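PDB 6MC8: DNA repair protein PprA, which binds DNA and takes part in the repair of radiation-induced DNA damage, with links to genome segregation and filament formation. Local coordinates for residues L82-L87 and A127-P132; A121-Y126 and A255-S260; W140-E145 and W180-R185. The protein carries 2 engineered substitutions. All blocks are in the same frame, centred on the assembly; numbering follows the deposited sequence.

Interaction 1. Residues L82-L87 and A127-P132; sequences LGLLHL and ASMQAP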
ATOM      1  N   LEU A  82     -18.738  -7.529  13.163  1.00 22.70           N
ATOM      2  CA  LEU A  82     -19.537  -8.094  12.092  1.00 25.21           C
ATOM      3  C   LEU A  82     -18.724  -8.361  10.837  1.00 29.14           C
ATOM      4  O   LEU A  82     -19.238  -8.980   9.904  1.00 34.50           O
ATOM      5  CB  LEU A  82     -20.706  -7.161  11.774  1.00 21.44           C
ATOM      6  CG  LEU A  82     -21.600  -6.861  12.979  1.00 24.83           C
ATOM      7  CD1 LEU A  82     -22.709  -5.892  12.615  1.00 24.16           C
ATOM      8  CD2 LEU A  82     -22.163  -8.122  13.601  1.00 22.40           C
ATOM      9  N   GLY A  83     -17.470  -7.934  10.799  1.00 20.22           N
ATOM     10  CA  GLY A  83     -16.659  -8.109   9.612  1.00 22.71           C
ATOM     11  C   GLY A  83     -16.946  -7.083   8.543  1.00 26.36           C
ATOM     12  O   GLY A  83     -16.921  -7.411   7.352  1.00 23.52           O
ATOM     13  N   LEU A  84     -17.221  -5.843   8.942  1.00 29.58           N
ATOM     14  CA  LEU A  84     -17.571  -4.776   8.018  1.00 24.93           C
ATOM     15  C   LEU A  84     -16.543  -3.653   8.071  1.00 28.38           C
ATOM     16  O   LEU A  84     -16.863  -2.494   7.816  1.00 28.07           O
ATOM     17  CB  LEU A  84     -18.968  -4.244   8.322  1.00 25.66           C
ATOM     18  CG  LEU A  84     -20.072  -5.303   8.353  1.00 24.71           C
ATOM     19  CD1 LEU A  84     -21.427  -4.686   8.660  1.00 22.08           C
ATOM     20  CD2 LEU A  84     -20.113  -6.116   7.084  1.00 26.16           C
ATOM     21  N   LEU A  85     -15.299  -3.997   8.409  1.00 28.21           N
ATOM     22  CA  LEU A  85     -14.226  -3.017   8.514  1.00 24.34           C
ATOM     23  C   LEU A  85     -13.750  -2.522   7.157  1.00 21.07           C
ATOM     24  O   LEU A  85     -13.108  -1.471   7.083  1.00 21.65           O
ATOM     25  CB  LEU A  85     -13.062  -3.621   9.297  1.00 26.21           C
ATOM     26  CG  LEU A  85     -13.345  -3.882  10.772  1.00 26.28           C
ATOM     27  CD1 LEU A  85     -12.240  -4.697  11.408  1.00 19.41           C
ATOM     28  CD2 LEU A  85     -13.502  -2.565  11.490  1.00 26.76           C
ATOM     29  N   HIS A  86     -14.047  -3.255   6.088  1.00 27.54           N
ATOM     30  CA  HIS A  86     -13.779  -2.813   4.728  1.00 29.42           C
ATOM     31  C   HIS A  86     -14.809  -1.816   4.222  1.00 30.33           C
ATOM     32  O   HIS A  86     -14.618  -1.246   3.144  1.00 37.01           O
ATOM     33  CB  HIS A  86     -13.734  -4.019   3.793  1.00 24.18           C
ATOM     34  CG  HIS A  86     -15.047  -4.719   3.656  1.00 25.80           C
ATOM     35  ND1 HIS A  86     -15.551  -5.550   4.629  1.00 28.60           N
ATOM     36  CD2 HIS A  86     -15.956  -4.718   2.654  1.00 28.33           C
ATOM     37  CE1 HIS A  86     -16.719  -6.022   4.239  1.00 28.56           C
ATOM     38  NE2 HIS A  86     -16.987  -5.534   3.043  1.00 24.63           N
ATOM     39  N   LEU A  87     -15.888  -1.600   4.961  1.00 26.00           N
ATOM     40  CA  LEU A  87     -16.907  -0.623   4.627  1.00 27.50           C
ATOM     41  C   LEU A  87     -16.733   0.611   5.502  1.00 25.20           C
ATOM     42  O   LEU A  87     -16.172   0.549   6.597  1.00 27.54           O
ATOM     43  CB  LEU A  87     -18.308  -1.211   4.819  1.00 26.99           C
ATOM     44  CG  LEU A  87     -18.636  -2.469   4.014  1.00 27.53           C
ATOM     45  CD1 LEU A  87     -19.990  -3.019   4.411  1.00 22.59           C
ATOM     46  CD2 LEU A  87     -18.574  -2.208   2.525  1.00 24.34           C
ATOM     47  N   ALA A 127     -26.255  -7.880   8.481  1.00 24.57           N
ATOM     48  CA  ALA A 127     -25.956  -9.295   8.290  1.00 31.30           C
ATOM     49  C   ALA A 127     -25.897  -9.656   6.813  1.00 34.97           C
ATOM     50  O   ALA A 127     -25.162 -10.567   6.418  1.00 31.15           O
ATOM     51  CB  ALA A 127     -26.989 -10.162   9.009  1.00 26.03           C
ATOM     52  N   SER A 128     -26.649  -8.939   5.974  1.00 29.99           N
ATOM     53  CA  SER A 128     -26.612  -9.176   4.537  1.00 30.12           C
ATOM     54  C   SER A 128     -25.329  -8.668   3.890  1.00 31.14           C
ATOM     55  O   SER A 128     -25.085  -8.970   2.718  1.00 36.95           O
ATOM     56  CB  SER A 128     -27.825  -8.533   3.867  1.00 21.47           C
ATOM     57  OG  SER A 128     -27.766  -7.124   3.932  1.00 30.83           O
ATOM     58  N   MET A 129     -24.512  -7.915   4.620  1.00 25.40           N
ATOM     59  CA  MET A 129     -23.221  -7.445   4.156  1.00 26.81           C
ATOM     60  C   MET A 129     -22.085  -8.382   4.541  1.00 30.13           C
ATOM     61  O   MET A 129     -20.954  -8.177   4.094  1.00 35.08           O
ATOM     62  CB  MET A 129     -22.944  -6.059   4.743  1.00 26.69           C
ATOM     63  CG  MET A 129     -24.009  -5.028   4.455  1.00 23.66           C
ATOM     64  SD  MET A 129     -23.689  -3.487   5.315  1.00 26.31           S
ATOM     65  CE  MET A 129     -25.205  -2.619   4.983  1.00 24.48           C
ATOM     66  N   GLN A 130     -22.345  -9.333   5.421  1.00 32.34           N
ATOM     67  CA  GLN A 130     -21.276 -10.200   5.961  1.00 32.31           C
ATOM     68  C   GLN A 130     -20.950 -11.394   5.069  1.00 36.75           C
ATOM     69  O   GLN A 130     -21.754 -11.770   4.272  1.00 38.76           O
ATOM     70  CB  GLN A 130     -21.682 -10.804   7.295  1.00 33.64           C
ATOM     71  CG  GLN A 130     -22.140  -9.841   8.361  1.00 32.15           C
ATOM     72  CD  GLN A 130     -22.488 -10.575   9.631  1.00 37.89           C
ATOM     73  OE1 GLN A 130     -21.870 -10.406  10.654  1.00 33.43           O
ATOM     74  NE2 GLN A 130     -23.479 -11.428   9.577  1.00 34.62           N
ATOM     75  N   ALA A 131     -19.772 -11.960   5.268  1.00 35.31           N
ATOM     76  CA  ALA A 131     -19.317 -13.192   4.625  1.00 38.50           C
ATOM     77  C   ALA A 131     -18.611 -14.058   5.660  1.00 42.10           C
ATOM     78  O   ALA A 131     -17.389 -13.964   5.835  1.00 40.35           O
ATOM     79  CB  ALA A 131     -18.397 -12.901   3.443  1.00 39.53           C
ATOM     80  N   PRO A 132     -19.349 -14.910   6.370  1.00 44.62           N
ATOM     81  CA  PRO A 132     -18.705 -15.835   7.306  1.00 40.57           C
ATOM     82  C   PRO A 132     -18.030 -16.987   6.582  1.00 43.45           C
ATOM     83  O   PRO A 132     -18.409 -17.361   5.470  1.00 47.94           O
ATOM     84  CB  PRO A 132     -19.870 -16.340   8.165  1.00 39.75           C
ATOM     85  CG  PRO A 132     -20.945 -15.342   7.979  1.00 44.65           C
ATOM     86  CD  PRO A 132     -20.805 -14.883   6.567  1.00 44.65           C
TER
HETATM   87  O   HOH W   1     -18.060 -10.514   7.148  1.00 32.62           O
HETATM   88  O   HOH W   2     -19.927  -6.299   2.236  1.00 19.33           O
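The carbonyl oxygen of Met129 is gripped from two directions. Water 2 donates to Met129 O at 2.8 Å, and the same water lies 3.1 Å from His86 NE2, so it bridges the two loops. The indole NE1 of Trp140 is a second donor to Met129 O. Water 2 sits at the edge of the imidazole, in its plane. A second bridge runs through water 1, which accepts from Ala131 N at 2.9 Å and donates weakly to Gly83 O.

Beside the waters lies an apolar patch. Leu84 CD2 touches Met129 CB at 3.7 Å, and the two side chains cross at about a right angle. Met129 CG is anti to the carbonyl carbon (chi1 -56°); the chain stays extended beyond it, and its sulfur meets Leu87, with Leu87 CD1 3.8 Å from Met129 SD. Val107 of strand 100-107 touches both Leu87 and Met129. At the other end Gln130 runs past the backbone of Leu82, with Gln130 CG 3.4 Å from Leu82 O.

A type I turn spans Leu84 to Leu87, and another leads from Ala127, at the end of helix 119-127, to Gln130. The contact joins the loop before strand 89-95 to the loop after helix 119-127. Two bridging waters supply the clear polar links between the loops, while leucine and methionine carbons and sulfur make the direct apolar contact.

Interaction 2. Residues A121-Y126 and A255-S260; sequences AIAGTY and AHFAVS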
ATOM      1  N   ALA A 121     -34.187  -5.197  12.371  1.00 24.67           N
ATOM      2  CA  ALA A 121     -34.067  -4.767  10.983  1.00 23.82           C
ATOM      3  C   ALA A 121     -32.684  -4.194  10.693  1.00 25.42           C
ATOM      4  O   ALA A 121     -32.146  -4.377   9.596  1.00 26.55           O
ATOM      5  CB  ALA A 121     -35.155  -3.743  10.667  1.00 24.74           C
ATOM      6  N   ILE A 122     -32.099  -3.490  11.663  1.00 22.88           N
ATOM      7  CA  ILE A 122     -30.762  -2.930  11.488  1.00 17.08           C
ATOM      8  C   ILE A 122     -29.717  -4.038  11.483  1.00 20.08           C
ATOM      9  O   ILE A 122     -28.791  -4.034  10.662  1.00 23.08           O
ATOM     10  CB  ILE A 122     -30.487  -1.879  12.581  1.00 23.56           C
ATOM     11  CG1 ILE A 122     -31.375  -0.653  12.381  1.00 24.29           C
ATOM     12  CG2 ILE A 122     -29.032  -1.456  12.604  1.00 21.24           C
ATOM     13  CD1 ILE A 122     -31.389   0.278  13.567  1.00 27.16           C
ATOM     14  N   ALA A 123     -29.867  -5.018  12.374  1.00 23.05           N
ATOM     15  CA  ALA A 123     -28.926  -6.128  12.433  1.00 20.86           C
ATOM     16  C   ALA A 123     -29.053  -7.028  11.214  1.00 22.64           C
ATOM     17  O   ALA A 123     -28.075  -7.652  10.794  1.00 29.43           O
ATOM     18  CB  ALA A 123     -29.139  -6.929  13.714  1.00 18.94           C
ATOM     19  N   GLY A 124     -30.246  -7.103  10.626  1.00 26.29           N
ATOM     20  CA  GLY A 124     -30.411  -7.872   9.407  1.00 24.04           C
ATOM     21  C   GLY A 124     -29.844  -7.165   8.191  1.00 27.02           C
ATOM     22  O   GLY A 124     -29.430  -7.809   7.226  1.00 26.48           O
ATOM     23  N   THR A 125     -29.837  -5.831   8.216  1.00 22.27           N
ATOM     24  CA  THR A 125     -29.204  -5.056   7.154  1.00 25.50           C
ATOM     25  C   THR A 125     -27.692  -5.243   7.178  1.00 23.39           C
ATOM     26  O   THR A 125     -27.051  -5.394   6.133  1.00 26.11           O
ATOM     27  CB  THR A 125     -29.586  -3.578   7.307  1.00 26.38           C
ATOM     28  OG1 THR A 125     -31.006  -3.436   7.209  1.00 17.37           O
ATOM     29  CG2 THR A 125     -28.928  -2.716   6.250  1.00 19.85           C
ATOM     30  N   TYR A 126     -27.112  -5.266   8.377  1.00 23.06           N
ATOM     31  CA  TYR A 126     -25.681  -5.500   8.527  1.00 22.90           C
ATOM     32  C   TYR A 126     -25.317  -6.956   8.261  1.00 28.41           C
ATOM     33  O   TYR A 126     -24.186  -7.251   7.857  1.00 32.32           O
ATOM     34  CB  TYR A 126     -25.251  -5.081   9.931  1.00 26.92           C
ATOM     35  CG  TYR A 126     -25.163  -3.589  10.130  1.00 23.60           C
ATOM     36  CD1 TYR A 126     -24.809  -2.750   9.084  1.00 20.26           C
ATOM     37  CD2 TYR A 126     -25.516  -3.013  11.342  1.00 24.65           C
ATOM     38  CE1 TYR A 126     -24.741  -1.391   9.257  1.00 22.57           C
ATOM     39  CE2 TYR A 126     -25.467  -1.647  11.520  1.00 25.86           C
ATOM     40  CZ  TYR A 126     -25.075  -0.843  10.477  1.00 25.38           C
ATOM     41  OH  TYR A 126     -25.019   0.515  10.647  1.00 22.38           O
ATOM     42  N   ALA A 255     -30.978  -7.985  22.197  1.00 22.34           N
ATOM     43  CA  ALA A 255     -31.336  -9.250  21.575  1.00 21.92           C
ATOM     44  C   ALA A 255     -30.815  -9.386  20.153  1.00 27.47           C
ATOM     45  O   ALA A 255     -31.037 -10.426  19.528  1.00 27.51           O
ATOM     46  CB  ALA A 255     -32.850  -9.424  21.561  1.00 23.70           C
ATOM     47  N   HIS A 256     -30.146  -8.362  19.621  1.00 24.30           N
ATOM     48  CA  HIS A 256     -29.764  -8.348  18.217  1.00 22.98           C
ATOM     49  C   HIS A 256     -28.336  -7.883  17.984  1.00 21.99           C
ATOM     50  O   HIS A 256     -27.884  -7.880  16.837  1.00 21.65           O
ATOM     51  CB  HIS A 256     -30.730  -7.458  17.428  1.00 19.39           C
ATOM     52  CG  HIS A 256     -32.159  -7.862  17.587  1.00 30.42           C
ATOM     53  ND1 HIS A 256     -32.689  -8.972  16.970  1.00 31.48           N
ATOM     54  CD2 HIS A 256     -33.149  -7.343  18.348  1.00 29.13           C
ATOM     55  CE1 HIS A 256     -33.953  -9.103  17.323  1.00 31.86           C
ATOM     56  NE2 HIS A 256     -34.258  -8.126  18.156  1.00 28.60           N
ATOM     57  N   PHE A 257     -27.613  -7.513  19.033  1.00 21.75           N
ATOM     58  CA  PHE A 257     -26.245  -7.034  18.927  1.00 17.58           C
ATOM     59  C   PHE A 257     -25.454  -7.534  20.123  1.00 21.18           C
ATOM     60  O   PHE A 257     -25.919  -7.451  21.260  1.00 25.96           O
ATOM     61  CB  PHE A 257     -26.193  -5.505  18.858  1.00 15.51           C
ATOM     62  CG  PHE A 257     -26.662  -4.939  17.555  1.00 17.14           C
ATOM     63  CD1 PHE A 257     -25.782  -4.793  16.500  1.00 18.73           C
ATOM     64  CD2 PHE A 257     -27.983  -4.569  17.376  1.00 18.57           C
ATOM     65  CE1 PHE A 257     -26.204  -4.276  15.301  1.00 16.03           C
ATOM     66  CE2 PHE A 257     -28.413  -4.062  16.174  1.00 19.03           C
ATOM     67  CZ  PHE A 257     -27.520  -3.910  15.137  1.00 18.04           C
ATOM     68  N   ALA A 258     -24.262  -8.054  19.859  1.00 19.15           N
ATOM     69  CA  ALA A 258     -23.382  -8.536  20.908  1.00 16.83           C
ATOM     70  C   ALA A 258     -21.959  -8.087  20.620  1.00 21.36           C
ATOM     71  O   ALA A 258     -21.599  -7.795  19.481  1.00 19.93           O
ATOM     72  CB  ALA A 258     -23.444 -10.061  21.036  1.00 20.14           C
ATOM     73  N   VAL A 259     -21.152  -8.037  21.676  1.00 19.99           N
ATOM     74  CA  VAL A 259     -19.735  -7.710  21.560  1.00 18.69           C
ATOM     75  C   VAL A 259     -18.956  -8.974  21.235  1.00 17.21           C
ATOM     76  O   VAL A 259     -19.028  -9.964  21.966  1.00 19.28           O
ATOM     77  CB  VAL A 259     -19.207  -7.062  22.850  1.00 25.20           C
ATOM     78  CG1 VAL A 259     -17.698  -6.931  22.805  1.00 17.60           C
ATOM     79  CG2 VAL A 259     -19.813  -5.710  23.032  1.00 24.22           C
ATOM     80  N   SER A 260     -18.206  -8.937  20.136  1.00 18.50           N
ATOM     81  CA  SER A 260     -17.343 -10.044  19.764  1.00 23.22           C
ATOM     82  C   SER A 260     -15.910  -9.638  19.454  1.00 22.79           C
ATOM     83  O   SER A 260     -15.048 -10.517  19.381  1.00 22.41           O
ATOM     84  CB  SER A 260     -17.916 -10.796  18.552  1.00 19.23           C
ATOM     85  OG  SER A 260     -17.877 -10.002  17.387  1.00 22.04           O
TER
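Phe257 sets its CG anti to its own carbonyl carbon (chi1 -73°), which starts the side chain on its way to helix 119-127. Ile122 has its CG2 branch anti to the backbone N, and this branch meets the phenyl ring. Ile122 CG2 reaches the ring edge, 3.8 Å from Phe257 CZ. The two side chains cross at about a right angle. Ala123 CB is 3.7 Å from Phe257 CZ, and it approaches the ring obliquely. The same methyl, Ala123 CB, also lies 3.5 Å from His256 O. Tyr126 and Phe257 meet at their edges, with Tyr126 CD2 4.2 Å from Phe257 CE1.

Within the helix, Thr125 OG1 and Thr125 N both donate to Ala121 O, from opposite faces of its carbonyl plane. His256 NE2 is bonded to Asn250 O.

Trp80 also meets the ring of Phe257. The arrangement is buried helix-to-loop packing, in which Phe257, from the loop before strand 261-267, packs on helix 119-127, whose Ile122 and Tyr126 also touch Leu105 in strand 100-107 of the three-stranded antiparallel sheet.

Interaction 3. Residues W140-E145 and W180-R185; sequences WGILPE and WTRTWR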
ATOM      1  N   TRP A 140     -13.998 -11.526   4.787  1.00 32.04           N
ATOM      2  CA  TRP A 140     -13.573 -10.315   4.104  1.00 32.96           C
ATOM      3  C   TRP A 140     -12.215  -9.860   4.613  1.00 31.01           C
ATOM      4  O   TRP A 140     -11.892 -10.004   5.794  1.00 29.75           O
ATOM      5  CB  TRP A 140     -14.560  -9.162   4.303  1.00 35.69           C
ATOM      6  CG  TRP A 140     -15.949  -9.323   3.770  1.00 37.56           C
ATOM      7  CD1 TRP A 140     -17.097  -9.347   4.495  1.00 31.92           C
ATOM      8  CD2 TRP A 140     -16.334  -9.517   2.406  1.00 31.68           C
ATOM      9  NE1 TRP A 140     -18.176  -9.502   3.671  1.00 31.02           N
ATOM     10  CE2 TRP A 140     -17.734  -9.616   2.382  1.00 32.94           C
ATOM     11  CE3 TRP A 140     -15.633  -9.604   1.204  1.00 29.80           C
ATOM     12  CZ2 TRP A 140     -18.447  -9.809   1.205  1.00 33.41           C
ATOM     13  CZ3 TRP A 140     -16.340  -9.791   0.039  1.00 34.57           C
ATOM     14  CH2 TRP A 140     -17.732  -9.891   0.046  1.00 32.51           C
ATOM     15  N   GLY A 141     -11.418  -9.308   3.707  1.00 26.29           N
ATOM     16  CA  GLY A 141     -10.271  -8.540   4.115  1.00 24.54           C
ATOM     17  C   GLY A 141     -10.663  -7.126   4.499  1.00 25.59           C
ATOM     18  O   GLY A 141     -11.610  -6.551   3.975  1.00 25.10           O
ATOM     19  N   ILE A 142      -9.916  -6.570   5.449  1.00 26.41           N
ATOM     20  CA  ILE A 142     -10.158  -5.204   5.895  1.00 27.12           C
ATOM     21  C   ILE A 142      -9.678  -4.214   4.843  1.00 28.07           C
ATOM     22  O   ILE A 142     -10.381  -3.263   4.485  1.00 28.97           O
ATOM     23  CB  ILE A 142      -9.471  -4.972   7.249  1.00 23.94           C
ATOM     24  CG1 ILE A 142     -10.014  -5.968   8.263  1.00 25.59           C
ATOM     25  CG2 ILE A 142      -9.674  -3.550   7.717  1.00 17.18           C
ATOM     26  CD1 ILE A 142      -9.229  -6.037   9.504  1.00 25.41           C
ATOM     27  N   LEU A 143      -8.480  -4.434   4.329  1.00 30.05           N
ATOM     28  CA  LEU A 143      -7.933  -3.660   3.232  1.00 30.88           C
ATOM     29  C   LEU A 143      -8.641  -4.041   1.935  1.00 33.97           C
ATOM     30  O   LEU A 143      -9.432  -4.985   1.901  1.00 31.11           O
ATOM     31  CB  LEU A 143      -6.427  -3.909   3.156  1.00 21.94           C
ATOM     32  CG  LEU A 143      -5.586  -3.442   4.337  1.00 22.87           C
ATOM     33  CD1 LEU A 143      -4.142  -3.773   4.077  1.00 21.74           C
ATOM     34  CD2 LEU A 143      -5.768  -1.966   4.576  1.00 22.52           C
ATOM     35  N   PRO A 144      -8.402  -3.315   0.838  1.00 37.87           N
ATOM     36  CA  PRO A 144      -8.831  -3.818  -0.470  1.00 28.09           C
ATOM     37  C   PRO A 144      -8.143  -5.125  -0.839  1.00 33.36           C
ATOM     38  O   PRO A 144      -7.148  -5.529  -0.231  1.00 33.92           O
ATOM     39  CB  PRO A 144      -8.439  -2.692  -1.426  1.00 35.12           C
ATOM     40  CG  PRO A 144      -8.528  -1.486  -0.601  1.00 32.95           C
ATOM     41  CD  PRO A 144      -8.064  -1.879   0.759  1.00 30.14           C
ATOM     42  N   GLU A 145      -8.709  -5.782  -1.854  1.00 34.21           N
ATOM     43  CA  GLU A 145      -8.374  -7.164  -2.183  1.00 39.28           C
ATOM     44  C   GLU A 145      -6.923  -7.300  -2.603  1.00 32.26           C
ATOM     45  O   GLU A 145      -6.497  -6.741  -3.615  1.00 34.35           O
ATOM     46  CB  GLU A 145      -9.297  -7.687  -3.285  1.00 46.79           C
ATOM     47  CG  GLU A 145      -9.125  -9.173  -3.568  1.00 44.89           C
ATOM     48  CD  GLU A 145     -10.113  -9.704  -4.592  1.00 60.58           C
ATOM     49  OE1 GLU A 145     -10.911  -8.908  -5.126  1.00 77.37           O
ATOM     50  OE2 GLU A 145     -10.098 -10.922  -4.861  1.00 63.10           O
ATOM     51  N   TRP A 180      -9.264 -15.130  18.370  1.00 26.64           N
ATOM     52  CA  TRP A 180      -8.565 -15.034  17.100  1.00 26.52           C
ATOM     53  C   TRP A 180      -8.161 -13.588  16.856  1.00 25.75           C
ATOM     54  O   TRP A 180      -8.873 -12.658  17.236  1.00 23.85           O
ATOM     55  CB  TRP A 180      -9.450 -15.557  15.979  1.00 27.73           C
ATOM     56  CG  TRP A 180      -9.556 -17.037  16.000  1.00 30.69           C
ATOM     57  CD1 TRP A 180     -10.370 -17.786  16.787  1.00 27.98           C
ATOM     58  CD2 TRP A 180      -8.869 -17.952  15.149  1.00 32.28           C
ATOM     59  NE1 TRP A 180     -10.201 -19.115  16.512  1.00 33.93           N
ATOM     60  CE2 TRP A 180      -9.284 -19.242  15.505  1.00 31.57           C
ATOM     61  CE3 TRP A 180      -7.929 -17.804  14.128  1.00 30.12           C
ATOM     62  CZ2 TRP A 180      -8.801 -20.376  14.872  1.00 28.12           C
ATOM     63  CZ3 TRP A 180      -7.450 -18.925  13.507  1.00 30.12           C
ATOM     64  CH2 TRP A 180      -7.887 -20.198  13.879  1.00 34.11           C
ATOM     65  N   THR A 181      -7.003 -13.397  16.231  1.00 30.54           N
ATOM     66  CA  THR A 181      -6.442 -12.062  16.118  1.00 26.12           C
ATOM     67  C   THR A 181      -5.834 -11.830  14.741  1.00 28.77           C
ATOM     68  O   THR A 181      -5.458 -12.770  14.038  1.00 23.98           O
ATOM     69  CB  THR A 181      -5.411 -11.804  17.232  1.00 20.96           C
ATOM     70  OG1 THR A 181      -4.958 -10.451  17.169  1.00 29.54           O
ATOM     71  CG2 THR A 181      -4.241 -12.730  17.118  1.00 22.16           C
ATOM     72  N   ARG A 182      -5.773 -10.555  14.354  1.00 25.24           N
ATOM     73  CA  ARG A 182      -5.169 -10.128  13.102  1.00 29.08           C
ATOM     74  C   ARG A 182      -4.687  -8.690  13.224  1.00 28.13           C
ATOM     75  O   ARG A 182      -5.186  -7.915  14.039  1.00 27.33           O
ATOM     76  CB  ARG A 182      -6.137 -10.273  11.920  1.00 22.77           C
ATOM     77  CG  ARG A 182      -7.413  -9.469  12.013  1.00 22.57           C
ATOM     78  CD  ARG A 182      -8.304  -9.812  10.844  1.00 20.49           C
ATOM     79  NE  ARG A 182      -9.617  -9.190  10.918  1.00 25.58           N
ATOM     80  CZ  ARG A 182     -10.562  -9.347  10.000  1.00 29.48           C
ATOM     81  NH1 ARG A 182     -10.330 -10.099   8.940  1.00 23.15           N
ATOM     82  NH2 ARG A 182     -11.736  -8.757  10.142  1.00 26.53           N
ATOM     83  N   THR A 183      -3.705  -8.350  12.397  1.00 28.83           N
ATOM     84  CA  THR A 183      -3.010  -7.072  12.443  1.00 27.05           C
ATOM     85  C   THR A 183      -2.945  -6.491  11.039  1.00 26.14           C
ATOM     86  O   THR A 183      -2.664  -7.213  10.080  1.00 25.41           O
ATOM     87  CB  THR A 183      -1.595  -7.257  13.030  1.00 30.63           C
ATOM     88  OG1 THR A 183      -1.696  -7.672  14.398  1.00 27.89           O
ATOM     89  CG2 THR A 183      -0.760  -5.986  12.936  1.00 24.00           C
ATOM     90  N   TRP A 184      -3.227  -5.195  10.910  1.00 27.60           N
ATOM     91  CA  TRP A 184      -3.142  -4.563   9.605  1.00 21.43           C
ATOM     92  C   TRP A 184      -2.706  -3.112   9.742  1.00 25.04           C
ATOM     93  O   TRP A 184      -2.921  -2.473  10.774  1.00 24.00           O
ATOM     94  CB  TRP A 184      -4.475  -4.666   8.854  1.00 21.10           C
ATOM     95  CG  TRP A 184      -5.604  -3.825   9.366  1.00 23.16           C
ATOM     96  CD1 TRP A 184      -6.049  -2.654   8.837  1.00 18.57           C
ATOM     97  CD2 TRP A 184      -6.414  -4.077  10.517  1.00 25.46           C
ATOM     98  NE1 TRP A 184      -7.102  -2.175   9.566  1.00 23.86           N
ATOM     99  CE2 TRP A 184      -7.344  -3.027  10.608  1.00 26.51           C
ATOM    100  CE3 TRP A 184      -6.443  -5.089  11.481  1.00 26.39           C
ATOM    101  CZ2 TRP A 184      -8.302  -2.964  11.615  1.00 21.31           C
ATOM    102  CZ3 TRP A 184      -7.392  -5.021  12.479  1.00 23.58           C
ATOM    103  CH2 TRP A 184      -8.302  -3.963  12.543  1.00 20.98           C
ATOM    104  N   ARG A 185      -2.067  -2.612   8.689  1.00 22.76           N
ATOM    105  CA  ARG A 185      -1.722  -1.206   8.546  1.00 26.48           C
ATOM    106  C   ARG A 185      -2.461  -0.627   7.348  1.00 24.36           C
ATOM    107  O   ARG A 185      -2.502  -1.247   6.284  1.00 24.56           O
ATOM    108  CB  ARG A 185      -0.208  -1.007   8.380  1.00 30.45           C
ATOM    109  CG  ARG A 185       0.195   0.441   8.105  1.00 28.80           C
ATOM    110  CD  ARG A 185       1.686   0.672   8.024  1.00 26.15           C
ATOM    111  NE  ARG A 185       2.316   0.609   9.333  1.00 29.88           N
ATOM    112  CZ  ARG A 185       3.209  -0.298   9.685  1.00 30.36           C
ATOM    113  NH1 ARG A 185       3.592  -1.218   8.818  1.00 36.57           N
ATOM    114  NH2 ARG A 185       3.727  -0.281  10.901  1.00 28.91           N
TER
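Trp140 opens the contact with its backbone: its carbonyl oxygen lies near the plane of the Arg182 guanidinium, at its edge, with Trp140 O 3.5 Å from Arg182 NH1. The loop 140-145 lies over strand 179-186, an inner strand of the four-stranded antiparallel sheet. The end-to-end directions of 140-143 and 182-185 differ by 27°.

Ile142 is the main side chain of the contact. Ile142 CD1 sits over the six-membered ring of Trp184, 3.4 Å from its centroid and 7° off the ring normal. This is a CH-pi contact. The CG2 branch covers the same face further along, with Ile142 CG2 3.5 Å from Trp184 NE1. Ile142 CD1 also lies over one face of the guanidinium, 3.5 Å from Arg182 NE, so this methyl touches two flat groups at once. Arg182 and Ile142 reach toward each other tip to tip. Arg182 CG stands between the backbone N and the carbonyl carbon (chi1 61°), and the chain then runs extended to NE. Arg182 NE forms a salt bridge with Glu193 OE1 of strand 189-195.

The backbone N atoms of Ile142 and Leu143 both bond to the carboxylate of Glu169, one to each oxygen. Leu143 then leans on the strand backbone, with Leu143 CD1 3.7 Å from Arg185 O. Leu143 CD2 is 4.3 Å from Trp184 CD1. Leu143 also packs on Arg166 of the second subunit, whose NH1 donates a hydrogen bond to Pro144 O.

Interaction 1 is a surface contact, while interactions 2 and 3 are buried. Interactions 1 and 2 share the helix 119-127 region: segment 127-132 continues from segment 121-126 at the end of that helix, and Leu82 CD1 touches Tyr126 CB at 3.8 Å. Interactions 1 and 3 meet where His86 and Trp140 bring their rings together. Interactions 2 and 3 do not touch: their nearest atoms are about 7 Å apart and their centres about 21 Å. The chemistry differs with place. Water joins the loops in interaction 1, aliphatic and aromatic carbons fill interaction 2, and a methyl over flat groups marks interaction 3. Of the three, interaction 3 alone reaches the second subunit.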